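Local coordinates for cortical-lytic enzyme (Bacillus cereus, PDB 4S3J), which acts as an N-acetylglucosaminidase that breaks down partially degraded spore cortex peptidoglycan during germination, recognising its muramic acid delta-lactam residues, at residues A45-T50 and N417-V422; I108-P113 and M170-N175; E304-A309 and K398-G403. All coordinates share one frame; numbering follows the deposited sequence.

Contact 1: residues A45-T50 and N417-V422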
ATOM      1  N   ALA A  45      15.970   1.380  -8.667  1.00 11.89           N
ATOM      2  CA  ALA A  45      14.986   1.163  -9.719  1.00 12.71           C
ATOM      3  C   ALA A  45      14.361   2.468 -10.161  1.00 13.19           C
ATOM      4  O   ALA A  45      13.738   3.169  -9.348  1.00 15.36           O
ATOM      5  CB  ALA A  45      13.881   0.226  -9.219  1.00 12.23           C
ATOM      6  N   LEU A  46      14.496   2.773 -11.451  1.00 10.85           N
ATOM      7  CA  LEU A  46      13.972   3.998 -12.023  1.00 10.91           C
ATOM      8  C   LEU A  46      12.864   3.650 -13.006  1.00 14.18           C
ATOM      9  O   LEU A  46      12.848   2.537 -13.574  1.00 16.79           O
ATOM     10  CB  LEU A  46      15.043   4.796 -12.771  1.00 11.53           C
ATOM     11  CG  LEU A  46      16.246   5.238 -11.935  1.00 12.08           C
ATOM     12  CD1 LEU A  46      17.278   5.878 -12.850  1.00 15.61           C
ATOM     13  CD2 LEU A  46      15.861   6.155 -10.799  1.00 16.81           C
ATOM     14  N   ILE A  47      11.955   4.596 -13.231  1.00 11.37           N
ATOM     15  CA  ILE A  47      11.077   4.480 -14.379  1.00 12.63           C
ATOM     16  C   ILE A  47      11.624   5.409 -15.485  1.00 13.08           C
ATOM     17  O   ILE A  47      12.074   6.558 -15.226  1.00 14.39           O
ATOM     18  CB  ILE A  47       9.604   4.766 -13.992  1.00 18.03           C
ATOM     19  CG1 ILE A  47       9.426   6.105 -13.289  1.00 17.26           C
ATOM     20  CG2 ILE A  47       9.109   3.643 -13.081  1.00 13.51           C
ATOM     21  CD1 ILE A  47       7.945   6.457 -13.057  1.00 18.92           C
ATOM     22  N   VAL A  48      11.653   4.867 -16.710  1.00 14.47           N
ATOM     23  CA  VAL A  48      12.233   5.528 -17.889  1.00 16.46           C
ATOM     24  C   VAL A  48      11.349   5.327 -19.114  1.00 19.99           C
ATOM     25  O   VAL A  48      10.784   4.257 -19.301  1.00 18.27           O
ATOM     26  CB  VAL A  48      13.643   4.974 -18.210  1.00 16.66           C
ATOM     27  CG1 VAL A  48      14.224   5.594 -19.500  1.00 19.12           C
ATOM     28  CG2 VAL A  48      14.591   5.201 -17.042  1.00 16.68           C
ATOM     29  N   ASN A  49      11.241   6.362 -19.937  1.00 17.67           N
ATOM     30  CA  ASN A  49      10.606   6.257 -21.266  1.00 15.01           C
ATOM     31  C   ASN A  49      11.520   5.586 -22.250  1.00 15.68           C
ATOM     32  O   ASN A  49      12.546   6.159 -22.626  1.00 22.90           O
ATOM     33  CB  ASN A  49      10.240   7.648 -21.767  1.00 21.79           C
ATOM     34  CG  ASN A  49       9.339   7.610 -22.976  1.00 42.22           C
ATOM     35  OD1 ASN A  49       9.509   6.781 -23.853  1.00 29.70           O
ATOM     36  ND2 ASN A  49       8.374   8.518 -23.026  1.00 66.90           N
ATOM     37  N   THR A  50      11.154   4.375 -22.675  1.00 19.39           N
ATOM     38  CA  THR A  50      11.941   3.603 -23.650  1.00 18.32           C
ATOM     39  C   THR A  50      11.172   3.431 -24.950  1.00 28.86           C
ATOM     40  O   THR A  50      11.413   2.468 -25.680  1.00 26.67           O
ATOM     41  CB  THR A  50      12.317   2.226 -23.081  1.00 18.74           C
ATOM     42  OG1 THR A  50      11.120   1.537 -22.678  1.00 21.36           O
ATOM     43  CG2 THR A  50      13.212   2.395 -21.843  1.00 19.05           C
ATOM     44  N   ASN A 417       5.741   4.739  -7.311  1.00 13.05           N
ATOM     45  CA  ASN A 417       4.552   3.975  -6.973  1.00 13.20           C
ATOM     46  C   ASN A 417       3.297   4.563  -7.616  1.00 12.85           C
ATOM     47  O   ASN A 417       2.467   3.837  -8.193  1.00 14.15           O
ATOM     48  CB  ASN A 417       4.387   3.903  -5.450  1.00 11.83           C
ATOM     49  CG  ASN A 417       3.055   3.330  -5.052  1.00 11.76           C
ATOM     50  OD1 ASN A 417       2.808   2.134  -5.260  1.00 14.79           O
ATOM     51  ND2 ASN A 417       2.169   4.170  -4.521  1.00 13.78           N
ATOM     52  N   TRP A 418       3.151   5.879  -7.519  1.00 12.29           N
ATOM     53  CA  TRP A 418       1.934   6.527  -7.976  1.00 14.34           C
ATOM     54  C   TRP A 418       1.868   6.559  -9.505  1.00 14.80           C
ATOM     55  O   TRP A 418       0.819   6.291 -10.085  1.00 17.05           O
ATOM     56  CB  TRP A 418       1.844   7.923  -7.352  1.00 18.46           C
ATOM     57  CG  TRP A 418       1.877   7.806  -5.850  1.00 15.28           C
ATOM     58  CD1 TRP A 418       2.901   8.131  -5.019  1.00 13.47           C
ATOM     59  CD2 TRP A 418       0.845   7.256  -5.018  1.00 13.98           C
ATOM     60  NE1 TRP A 418       2.563   7.846  -3.706  1.00 14.78           N
ATOM     61  CE2 TRP A 418       1.311   7.296  -3.685  1.00 15.47           C
ATOM     62  CE3 TRP A 418      -0.427   6.746  -5.269  1.00 16.47           C
ATOM     63  CZ2 TRP A 418       0.536   6.848  -2.616  1.00 17.63           C
ATOM     64  CZ3 TRP A 418      -1.183   6.300  -4.205  1.00 18.58           C
ATOM     65  CH2 TRP A 418      -0.702   6.361  -2.905  1.00 15.78           C
ATOM     66  N   ARG A 419       3.001   6.796 -10.153  1.00 13.95           N
ATOM     67  CA  ARG A 419       3.040   6.751 -11.608  1.00 13.30           C
ATOM     68  C   ARG A 419       2.748   5.336 -12.113  1.00 15.73           C
ATOM     69  O   ARG A 419       2.012   5.166 -13.075  1.00 17.32           O
ATOM     70  CB  ARG A 419       4.382   7.245 -12.139  1.00 14.76           C
ATOM     71  CG  ARG A 419       4.487   7.120 -13.661  1.00 22.92           C
ATOM     72  CD  ARG A 419       3.475   8.023 -14.366  1.00 27.77           C
ATOM     73  NE  ARG A 419       3.546   7.909 -15.823  1.00 29.29           N
ATOM     74  CZ  ARG A 419       4.365   8.620 -16.596  1.00 48.75           C
ATOM     75  NH1 ARG A 419       5.226   9.480 -16.056  1.00 32.21           N
ATOM     76  NH2 ARG A 419       4.347   8.444 -17.913  1.00 47.68           N
ATOM     77  N   LEU A 420       3.327   4.320 -11.486  1.00 13.57           N
ATOM     78  CA  LEU A 420       3.085   2.956 -11.929  1.00 16.46           C
ATOM     79  C   LEU A 420       1.635   2.540 -11.690  1.00 15.07           C
ATOM     80  O   LEU A 420       1.080   1.756 -12.447  1.00 15.49           O
ATOM     81  CB  LEU A 420       4.048   1.989 -11.247  1.00 15.26           C
ATOM     82  CG  LEU A 420       5.490   2.063 -11.756  1.00 17.71           C
ATOM     83  CD1 LEU A 420       6.373   1.250 -10.831  1.00 27.97           C
ATOM     84  CD2 LEU A 420       5.594   1.597 -13.188  1.00 25.65           C
ATOM     85  N   LEU A 421       1.012   3.065 -10.632  1.00 12.04           N
ATOM     86  CA  LEU A 421      -0.381   2.746 -10.367  1.00 14.87           C
ATOM     87  C   LEU A 421      -1.249   3.144 -11.566  1.00 15.44           C
ATOM     88  O   LEU A 421      -2.091   2.346 -12.017  1.00 16.74           O
ATOM     89  CB  LEU A 421      -0.864   3.459  -9.094  1.00 15.68           C
ATOM     90  CG  LEU A 421      -2.289   3.109  -8.647  1.00 21.06           C
ATOM     91  CD1 LEU A 421      -2.402   1.658  -8.137  1.00 15.68           C
ATOM     92  CD2 LEU A 421      -2.743   4.088  -7.596  1.00 18.23           C
ATOM     93  N   VAL A 422      -1.064   4.369 -12.060  1.00 17.83           N
ATOM     94  CA  VAL A 422      -1.861   4.857 -13.200  1.00 22.11           C
ATOM     95  C   VAL A 422      -1.436   4.241 -14.536  1.00 22.40           C
ATOM     96  O   VAL A 422      -2.254   4.162 -15.470  1.00 21.05           O
ATOM     97  CB  VAL A 422      -1.815   6.403 -13.343  1.00 29.90           C
ATOM     98  CG1 VAL A 422      -2.377   7.058 -12.119  1.00 57.79           C
ATOM     99  CG2 VAL A 422      -0.435   6.904 -13.596  1.00 28.34           C
TER
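Ile47, in the second strand of the first LysM domain, sets its two arms against Arg419 and Leu420 on the helix 415-424 of the catalytic barrel. The tight part is the CD1 arm: this methyl presses on the inner aliphatic chain of Arg419, 3.6 Å from Arg419 CG, while Ile47 CD1 to Arg419 CB measures 3.8 Å. The two side chains meet at a slant, so the methyl touches the flank of the arginine chain and not its charged end. Ile47 chi1 of 54° holds CG1 between the backbone N and the carbonyl carbon, and from there the arm extends to the helix. The branch methyl is in looser contact: Ile47 CG2 lies 4.1 Å from Leu420 CD2, and the two side chains run antiparallel alongside each other. Ile3 and Ile5 of the paired strand 3-7 touch Arg419 and Leu420 respectively, widening the apolar patch, and Ala387 meets Leu420 from the helix 387-400. Leu46 and Val48 turn instead to the helix 14-21 within the LysM domain, which leaves Ile47 on the other face of the two-stranded sheet to face the barrel. The loose side lies beyond Arg419 CG, where the chain of this partly exposed residue bends at chi2 (65°) and carries the guanidinium away from Ile47. There NE forms a salt bridge with Glu423 one turn on in the same helix, and NH1 has a weak, long ion pair with Asp31 of the LysM domain. No hydrogen bond joins strand and helix directly, and the Ile47 amide is taken up by Asn32 OD1. The domains therefore meet here through dispersion and the hydrophobic effect, with the arginine lending its methylenes while its charge is probably balanced mainly by Glu423 of its own helix.

Contact 2: residues I108-P113 and M170-N175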
ATOM      1  N   ILE A 108      -6.796   3.125  -1.934  1.00 15.56           N
ATOM      2  CA  ILE A 108      -6.968   3.843  -0.686  1.00 14.05           C
ATOM      3  C   ILE A 108      -5.609   4.313  -0.215  1.00 15.03           C
ATOM      4  O   ILE A 108      -4.625   3.615  -0.440  1.00 15.63           O
ATOM      5  CB  ILE A 108      -7.565   2.969   0.430  1.00 15.13           C
ATOM      6  CG1 ILE A 108      -8.889   2.344  -0.025  1.00 20.43           C
ATOM      7  CG2 ILE A 108      -7.719   3.779   1.725  1.00 16.59           C
ATOM      8  CD1 ILE A 108      -9.293   1.185   0.841  1.00 24.29           C
ATOM      9  N   ALA A 109      -5.536   5.488   0.395  1.00 14.77           N
ATOM     10  CA  ALA A 109      -4.344   5.858   1.164  1.00 13.86           C
ATOM     11  C   ALA A 109      -4.730   6.425   2.522  1.00 14.88           C
ATOM     12  O   ALA A 109      -5.671   7.208   2.630  1.00 16.56           O
ATOM     13  CB  ALA A 109      -3.497   6.856   0.417  1.00 16.53           C
ATOM     14  N   TYR A 110      -3.969   6.048   3.546  1.00 14.05           N
ATOM     15  CA  TYR A 110      -4.171   6.515   4.903  1.00 14.75           C
ATOM     16  C   TYR A 110      -3.294   7.711   5.213  1.00 16.26           C
ATOM     17  O   TYR A 110      -2.151   7.770   4.769  1.00 15.81           O
ATOM     18  CB  TYR A 110      -3.868   5.390   5.908  1.00 14.26           C
ATOM     19  CG  TYR A 110      -4.994   4.381   6.027  1.00 13.98           C
ATOM     20  CD1 TYR A 110      -5.181   3.388   5.079  1.00 17.02           C
ATOM     21  CD2 TYR A 110      -5.894   4.449   7.093  1.00 15.88           C
ATOM     22  CE1 TYR A 110      -6.230   2.472   5.187  1.00 20.70           C
ATOM     23  CE2 TYR A 110      -6.947   3.535   7.200  1.00 20.54           C
ATOM     24  CZ  TYR A 110      -7.105   2.547   6.239  1.00 23.65           C
ATOM     25  OH  TYR A 110      -8.147   1.626   6.294  1.00 22.67           O
ATOM     26  N   LEU A 111      -3.835   8.643   5.998  1.00 15.45           N
ATOM     27  CA  LEU A 111      -3.130   9.822   6.492  1.00 15.37           C
ATOM     28  C   LEU A 111      -3.144   9.768   7.998  1.00 16.92           C
ATOM     29  O   LEU A 111      -4.223   9.669   8.584  1.00 16.87           O
ATOM     30  CB  LEU A 111      -3.814  11.111   6.011  1.00 18.91           C
ATOM     31  CG  LEU A 111      -3.352  12.449   6.581  1.00 21.95           C
ATOM     32  CD1 LEU A 111      -1.939  12.764   6.097  1.00 20.04           C
ATOM     33  CD2 LEU A 111      -4.305  13.591   6.227  1.00 22.02           C
ATOM     34  N   GLN A 112      -1.977   9.836   8.628  1.00 14.15           N
ATOM     35  CA  GLN A 112      -1.876   9.773  10.078  1.00 13.61           C
ATOM     36  C   GLN A 112      -0.894  10.812  10.574  1.00 16.22           C
ATOM     37  O   GLN A 112       0.285  10.510  10.715  1.00 24.21           O
ATOM     38  CB  GLN A 112      -1.424   8.384  10.534  1.00 20.45           C
ATOM     39  CG  GLN A 112      -1.338   8.265  12.053  1.00 21.22           C
ATOM     40  CD  GLN A 112      -0.498   7.091  12.523  1.00 28.92           C
ATOM     41  OE1 GLN A 112       0.589   6.831  12.002  1.00 23.04           O
ATOM     42  NE2 GLN A 112      -1.014   6.366  13.508  1.00 32.69           N
ATOM     43  N   PRO A 113      -1.370  12.026  10.864  1.00 22.41           N
ATOM     44  CA  PRO A 113      -0.441  13.057  11.347  1.00 25.49           C
ATOM     45  C   PRO A 113       0.021  12.814  12.780  1.00 31.75           C
ATOM     46  O   PRO A 113      -0.647  12.090  13.525  1.00 23.32           O
ATOM     47  CB  PRO A 113      -1.263  14.352  11.240  1.00 27.97           C
ATOM     48  CG  PRO A 113      -2.409  14.020  10.354  1.00 25.88           C
ATOM     49  CD  PRO A 113      -2.707  12.582  10.623  1.00 24.86           C
ATOM     50  N   MET A 170     -13.005   8.608   3.806  1.00 18.66           N
ATOM     51  CA  MET A 170     -13.529   7.597   4.740  1.00 17.28           C
ATOM     52  C   MET A 170     -13.638   8.153   6.148  1.00 20.35           C
ATOM     53  O   MET A 170     -12.812   8.972   6.579  1.00 20.29           O
ATOM     54  CB  MET A 170     -12.626   6.359   4.727  1.00 18.37           C
ATOM     55  CG  MET A 170     -12.650   5.577   3.415  1.00 22.05           C
ATOM     56  SD  MET A 170     -11.191   4.535   3.122  1.00 21.12           S
ATOM     57  CE  MET A 170     -11.209   3.458   4.540  1.00 20.53           C
ATOM     58  N   LEU A 171     -14.689   7.743   6.847  1.00 19.29           N
ATOM     59  CA  LEU A 171     -14.816   7.996   8.273  1.00 17.97           C
ATOM     60  C   LEU A 171     -14.149   6.832   8.981  1.00 18.19           C
ATOM     61  O   LEU A 171     -14.740   5.754   9.121  1.00 18.34           O
ATOM     62  CB  LEU A 171     -16.292   8.140   8.669  1.00 18.34           C
ATOM     63  CG  LEU A 171     -16.599   8.236  10.169  1.00 18.46           C
ATOM     64  CD1 LEU A 171     -15.739   9.256  10.875  1.00 20.91           C
ATOM     65  CD2 LEU A 171     -18.059   8.579  10.401  1.00 26.22           C
ATOM     66  N   VAL A 172     -12.897   7.032   9.388  1.00 16.77           N
ATOM     67  CA  VAL A 172     -12.136   5.975  10.008  1.00 16.44           C
ATOM     68  C   VAL A 172     -12.315   6.000  11.518  1.00 18.35           C
ATOM     69  O   VAL A 172     -11.929   6.950  12.176  1.00 17.81           O
ATOM     70  CB  VAL A 172     -10.622   6.099   9.685  1.00 15.85           C
ATOM     71  CG1 VAL A 172      -9.838   4.978  10.332  1.00 16.89           C
ATOM     72  CG2 VAL A 172     -10.374   6.122   8.169  1.00 18.40           C
ATOM     73  N   ILE A 173     -12.905   4.937  12.052  1.00 17.24           N
ATOM     74  CA  ILE A 173     -13.215   4.849  13.472  1.00 17.52           C
ATOM     75  C   ILE A 173     -12.398   3.745  14.133  1.00 16.98           C
ATOM     76  O   ILE A 173     -12.448   2.589  13.706  1.00 17.14           O
ATOM     77  CB  ILE A 173     -14.724   4.587  13.683  1.00 18.51           C
ATOM     78  CG1 ILE A 173     -15.537   5.732  13.082  1.00 23.67           C
ATOM     79  CG2 ILE A 173     -15.068   4.470  15.162  1.00 18.60           C
ATOM     80  CD1 ILE A 173     -16.956   5.363  12.750  1.00 26.72           C
ATOM     81  N   THR A 174     -11.681   4.096  15.201  1.00 17.08           N
ATOM     82  CA  THR A 174     -10.851   3.138  15.928  1.00 16.31           C
ATOM     83  C   THR A 174     -11.310   2.952  17.365  1.00 17.79           C
ATOM     84  O   THR A 174     -11.938   3.841  17.954  1.00 20.03           O
ATOM     85  CB  THR A 174      -9.362   3.578  15.980  1.00 17.16           C
ATOM     86  OG1 THR A 174      -9.251   4.910  16.493  1.00 16.37           O
ATOM     87  CG2 THR A 174      -8.745   3.548  14.593  1.00 18.90           C
ATOM     88  N   ASN A 175     -10.947   1.805  17.936  1.00 16.81           N
ATOM     89  CA  ASN A 175     -11.163   1.584  19.372  1.00 16.96           C
ATOM     90  C   ASN A 175      -9.877   1.842  20.158  1.00 18.56           C
ATOM     91  O   ASN A 175      -9.386   0.981  20.897  1.00 21.74           O
ATOM     92  CB  ASN A 175     -11.673   0.169  19.636  1.00 17.46           C
ATOM     93  CG  ASN A 175     -10.698  -0.889  19.194  1.00 21.95           C
ATOM     94  OD1 ASN A 175     -10.044  -0.753  18.152  1.00 18.16           O
ATOM     95  ND2 ASN A 175     -10.608  -1.966  19.970  1.00 21.45           N
TER
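Met170 reaches from strand 168-177 across the barrel interior to Ile108 and Tyr110 of strand 104-111. Its CB points at the opposing strand; CG, anti to the carbonyl carbon (chi1 -68°), turns the chain toward the Ile108 end, and neither CB nor CG touches the other strand. The sulfur makes the first touch, with Met170 SD 3.8 Å from Ile108 CG2, the thioether lying roughly perpendicular to the isoleucine. A bend at chi3 (59°) then swings the terminal methyl away from the line of the chain and up to the phenol, where Met170 CE comes within 4.0 Å of Tyr110 OH. One thioether thus serves two partners on the same strand, the sulfur resting on an aliphatic branch and the methyl on the hydroxyl end of the ring. Val172, two residues further on and facing the same way as Met170, adds a lighter touch: its CG2 approaches the ring obliquely, 4.4 Å from Tyr110 CE2. The phenol is hemmed in further by Trp408, whose ring meets it, and by His216 from strand 214-218, which also touches Met170. All four touching residues are buried, and no hydrogen bond spans the pair. The axes of the short segments come no nearer than 10.4 Å and cross at -55°, too far for backbone pairing, because strand 135-143 runs between them, parallel to both. Such packing between next-but-one strands, through inward-pointing side chains, is what fills the core of a TIM barrel. Here it lies close beneath the catalytic centre: the Tyr110 side chain is about 8 Å from that of Glu220, the probable proton donor, in keeping with the family 18 glycosidase fold, whose active site sits at the C-terminal ends of the barrel strands.

Contact 3: residues E304-A309 and K398-G403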
ATOM      1  N   GLU A 304      -0.453 -15.948   0.006  1.00 18.24           N
ATOM      2  CA  GLU A 304      -1.153 -16.925   0.868  1.00 19.44           C
ATOM      3  C   GLU A 304      -2.352 -16.298   1.563  1.00 24.65           C
ATOM      4  O   GLU A 304      -3.425 -16.917   1.682  1.00 23.39           O
ATOM      5  CB  GLU A 304      -0.208 -17.508   1.907  1.00 27.92           C
ATOM      6  CG  GLU A 304       0.874 -18.421   1.348  1.00 43.72           C
ATOM      7  CD  GLU A 304       1.716 -19.062   2.444  1.00 70.51           C
ATOM      8  OE1 GLU A 304       1.191 -19.279   3.556  1.00 73.88           O
ATOM      9  OE2 GLU A 304       2.906 -19.340   2.193  1.00 86.80           O
ATOM     10  N   VAL A 305      -2.164 -15.078   2.055  1.00 20.51           N
ATOM     11  CA  VAL A 305      -3.247 -14.355   2.718  1.00 20.02           C
ATOM     12  C   VAL A 305      -4.362 -14.017   1.728  1.00 20.04           C
ATOM     13  O   VAL A 305      -5.539 -14.186   2.043  1.00 20.99           O
ATOM     14  CB  VAL A 305      -2.746 -13.046   3.413  1.00 18.62           C
ATOM     15  CG1 VAL A 305      -3.926 -12.224   3.926  1.00 18.82           C
ATOM     16  CG2 VAL A 305      -1.814 -13.364   4.562  1.00 22.10           C
ATOM     17  N   LEU A 306      -4.015 -13.535   0.539  1.00 21.96           N
ATOM     18  CA  LEU A 306      -5.046 -13.239  -0.451  1.00 20.76           C
ATOM     19  C   LEU A 306      -5.820 -14.498  -0.849  1.00 21.61           C
ATOM     20  O   LEU A 306      -7.041 -14.434  -1.031  1.00 22.16           O
ATOM     21  CB  LEU A 306      -4.456 -12.589  -1.699  1.00 19.95           C
ATOM     22  CG  LEU A 306      -3.823 -11.224  -1.434  1.00 17.64           C
ATOM     23  CD1 LEU A 306      -3.239 -10.692  -2.744  1.00 21.03           C
ATOM     24  CD2 LEU A 306      -4.792 -10.217  -0.841  1.00 20.42           C
ATOM     25  N   GLN A 307      -5.123 -15.624  -0.989  1.00 20.68           N
ATOM     26  CA  GLN A 307      -5.789 -16.878  -1.343  1.00 22.44           C
ATOM     27  C   GLN A 307      -6.728 -17.325  -0.227  1.00 25.23           C
ATOM     28  O   GLN A 307      -7.837 -17.789  -0.497  1.00 25.87           O
ATOM     29  CB  GLN A 307      -4.772 -17.974  -1.631  1.00 23.32           C
ATOM     30  CG  GLN A 307      -3.961 -17.754  -2.889  1.00 24.94           C
ATOM     31  CD  GLN A 307      -2.895 -18.802  -3.058  1.00 28.68           C
ATOM     32  OE1 GLN A 307      -2.167 -19.118  -2.122  1.00 33.25           O
ATOM     33  NE2 GLN A 307      -2.818 -19.372  -4.240  1.00 32.04           N
ATOM     34  N   TYR A 308      -6.291 -17.185   1.024  1.00 22.44           N
ATOM     35  CA  TYR A 308      -7.160 -17.545   2.133  1.00 24.47           C
ATOM     36  C   TYR A 308      -8.363 -16.610   2.139  1.00 26.59           C
ATOM     37  O   TYR A 308      -9.492 -17.066   2.271  1.00 24.22           O
ATOM     38  CB  TYR A 308      -6.445 -17.483   3.475  1.00 23.32           C
ATOM     39  CG  TYR A 308      -7.446 -17.609   4.602  1.00 29.75           C
ATOM     40  CD1 TYR A 308      -8.073 -18.813   4.862  1.00 28.97           C
ATOM     41  CD2 TYR A 308      -7.807 -16.513   5.347  1.00 23.00           C
ATOM     42  CE1 TYR A 308      -9.012 -18.926   5.875  1.00 29.99           C
ATOM     43  CE2 TYR A 308      -8.748 -16.604   6.368  1.00 26.57           C
ATOM     44  CZ  TYR A 308      -9.350 -17.817   6.616  1.00 25.58           C
ATOM     45  OH  TYR A 308     -10.289 -17.915   7.625  1.00 35.03           O
ATOM     46  N   ALA A 309      -8.130 -15.312   1.957  1.00 23.21           N
ATOM     47  CA  ALA A 309      -9.230 -14.348   1.964  1.00 19.32           C
ATOM     48  C   ALA A 309     -10.290 -14.674   0.896  1.00 25.81           C
ATOM     49  O   ALA A 309     -11.485 -14.620   1.168  1.00 23.78           O
ATOM     50  CB  ALA A 309      -8.702 -12.946   1.771  1.00 21.92           C
ATOM     51  N   LYS A 398      -3.574  -8.531 -10.113  1.00 17.86           N
ATOM     52  CA  LYS A 398      -4.179  -8.942 -11.377  1.00 18.91           C
ATOM     53  C   LYS A 398      -4.456 -10.439 -11.398  1.00 23.57           C
ATOM     54  O   LYS A 398      -5.556 -10.868 -11.787  1.00 24.40           O
ATOM     55  CB  LYS A 398      -3.268  -8.564 -12.558  1.00 19.90           C
ATOM     56  CG  LYS A 398      -3.058  -7.062 -12.715  1.00 17.70           C
ATOM     57  CD  LYS A 398      -2.049  -6.746 -13.793  1.00 16.93           C
ATOM     58  CE  LYS A 398      -1.530  -5.294 -13.687  1.00 19.92           C
ATOM     59  NZ  LYS A 398      -0.657  -4.971 -14.877  1.00 17.56           N
ATOM     60  N   GLU A 399      -3.466 -11.231 -10.999  1.00 19.74           N
ATOM     61  CA  GLU A 399      -3.603 -12.679 -11.012  1.00 23.67           C
ATOM     62  C   GLU A 399      -4.731 -13.128 -10.098  1.00 21.98           C
ATOM     63  O   GLU A 399      -5.502 -14.014 -10.452  1.00 25.66           O
ATOM     64  CB  GLU A 399      -2.302 -13.352 -10.587  1.00 25.13           C
ATOM     65  CG  GLU A 399      -1.140 -13.170 -11.543  1.00 27.28           C
ATOM     66  CD  GLU A 399       0.173 -13.628 -10.934  1.00 42.17           C
ATOM     67  OE1 GLU A 399       0.335 -13.509  -9.702  1.00 26.54           O
ATOM     68  OE2 GLU A 399       1.052 -14.101 -11.675  1.00 48.91           O
ATOM     69  N   GLN A 400      -4.821 -12.511  -8.921  1.00 21.71           N
ATOM     70  CA  GLN A 400      -5.790 -12.928  -7.902  1.00 20.28           C
ATOM     71  C   GLN A 400      -7.165 -12.302  -8.108  1.00 23.11           C
ATOM     72  O   GLN A 400      -8.151 -12.757  -7.519  1.00 24.96           O
ATOM     73  CB  GLN A 400      -5.262 -12.588  -6.507  1.00 21.76           C
ATOM     74  CG  GLN A 400      -4.019 -13.358  -6.131  1.00 25.75           C
ATOM     75  CD  GLN A 400      -4.289 -14.842  -5.985  1.00 33.48           C
ATOM     76  OE1 GLN A 400      -5.346 -15.245  -5.500  1.00 33.84           O
ATOM     77  NE2 GLN A 400      -3.345 -15.662  -6.420  1.00 30.14           N
ATOM     78  N   GLY A 401      -7.247 -11.273  -8.946  1.00 23.15           N
ATOM     79  CA  GLY A 401      -8.519 -10.654  -9.266  1.00 22.88           C
ATOM     80  C   GLY A 401      -9.180  -9.899  -8.117  1.00 28.19           C
ATOM     81  O   GLY A 401     -10.402  -9.839  -8.037  1.00 26.22           O
ATOM     82  N   ILE A 402      -8.396  -9.311  -7.222  1.00 26.49           N
ATOM     83  CA  ILE A 402      -8.984  -8.640  -6.063  1.00 27.28           C
ATOM     84  C   ILE A 402      -9.361  -7.183  -6.379  1.00 24.88           C
ATOM     85  O   ILE A 402      -9.065  -6.669  -7.451  1.00 31.17           O
ATOM     86  CB  ILE A 402      -8.054  -8.697  -4.868  1.00 25.98           C
ATOM     87  CG1 ILE A 402      -6.723  -8.055  -5.217  1.00 18.89           C
ATOM     88  CG2 ILE A 402      -7.817 -10.151  -4.432  1.00 28.15           C
ATOM     89  CD1 ILE A 402      -5.933  -7.691  -3.974  1.00 22.30           C
ATOM     90  N   GLY A 403     -10.065  -6.538  -5.457  1.00 23.89           N
ATOM     91  CA  GLY A 403     -10.643  -5.238  -5.731  1.00 20.10           C
ATOM     92  C   GLY A 403      -9.691  -4.065  -5.793  1.00 23.38           C
ATOM     93  O   GLY A 403      -9.899  -3.128  -6.567  1.00 22.21           O
TER
HETATM   94  O   HOH W   1      -4.354 -18.513  -6.781  1.00 54.46           O
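This is packing between two helices on the outside of the barrel, where helix 299-312 meets the C-terminal end of helix 387-400 and the turn that follows it. The inner layer is apolar. Leu306 CD2 lies 4.2 Å from Ile402 CD1, the leucine set nearly square to the isoleucine, and both rest on Ile318 of strand 318-330. Next outward, the Gln400 chain packs more loosely, its CG 4.4 Å from Leu306 CD1. A bend at chi2 (-66°) turns its amide aside to Gln307, whose CG stands 3.9 Å from Gln400 OE1. The two amide planes are 89° apart and do not bond directly; a water accepts from both, 3.1 Å from Gln307 NE2 and 3.0 Å from Gln400 NE2. Gly401, with a positive phi of 68°, leaves the helix and lets the chain turn inward to Ile402, while Lys310 of the first helix donates to Gln400 O. The contact thus grades from a buried hydrophobic base to a hydrated polar outer edge, where one water, accepting from both NE2 groups, joins two donors that could not bond to each other.

From the N terminus the chain passes segment 45-50 of the first LysM domain, whose partner in contact 1 is segment 417-422, 367 residues further on, in helix 415-424. That widest loop encloses the second LysM domain and nearly the whole barrel. Inside it, contact 2 closes a short loop between strands 104-111 and 168-177 early in the barrel; contact 3 follows in series, joining helix 299-312 to the end of helix 387-400 late in it. Neither inner loop crosses the other. The centres lie about 23 to 27 Å apart. Contact 1 ties a LysM domain to the barrel, contact 2 fills the barrel's interior and contact 3 joins helices of its outer layer.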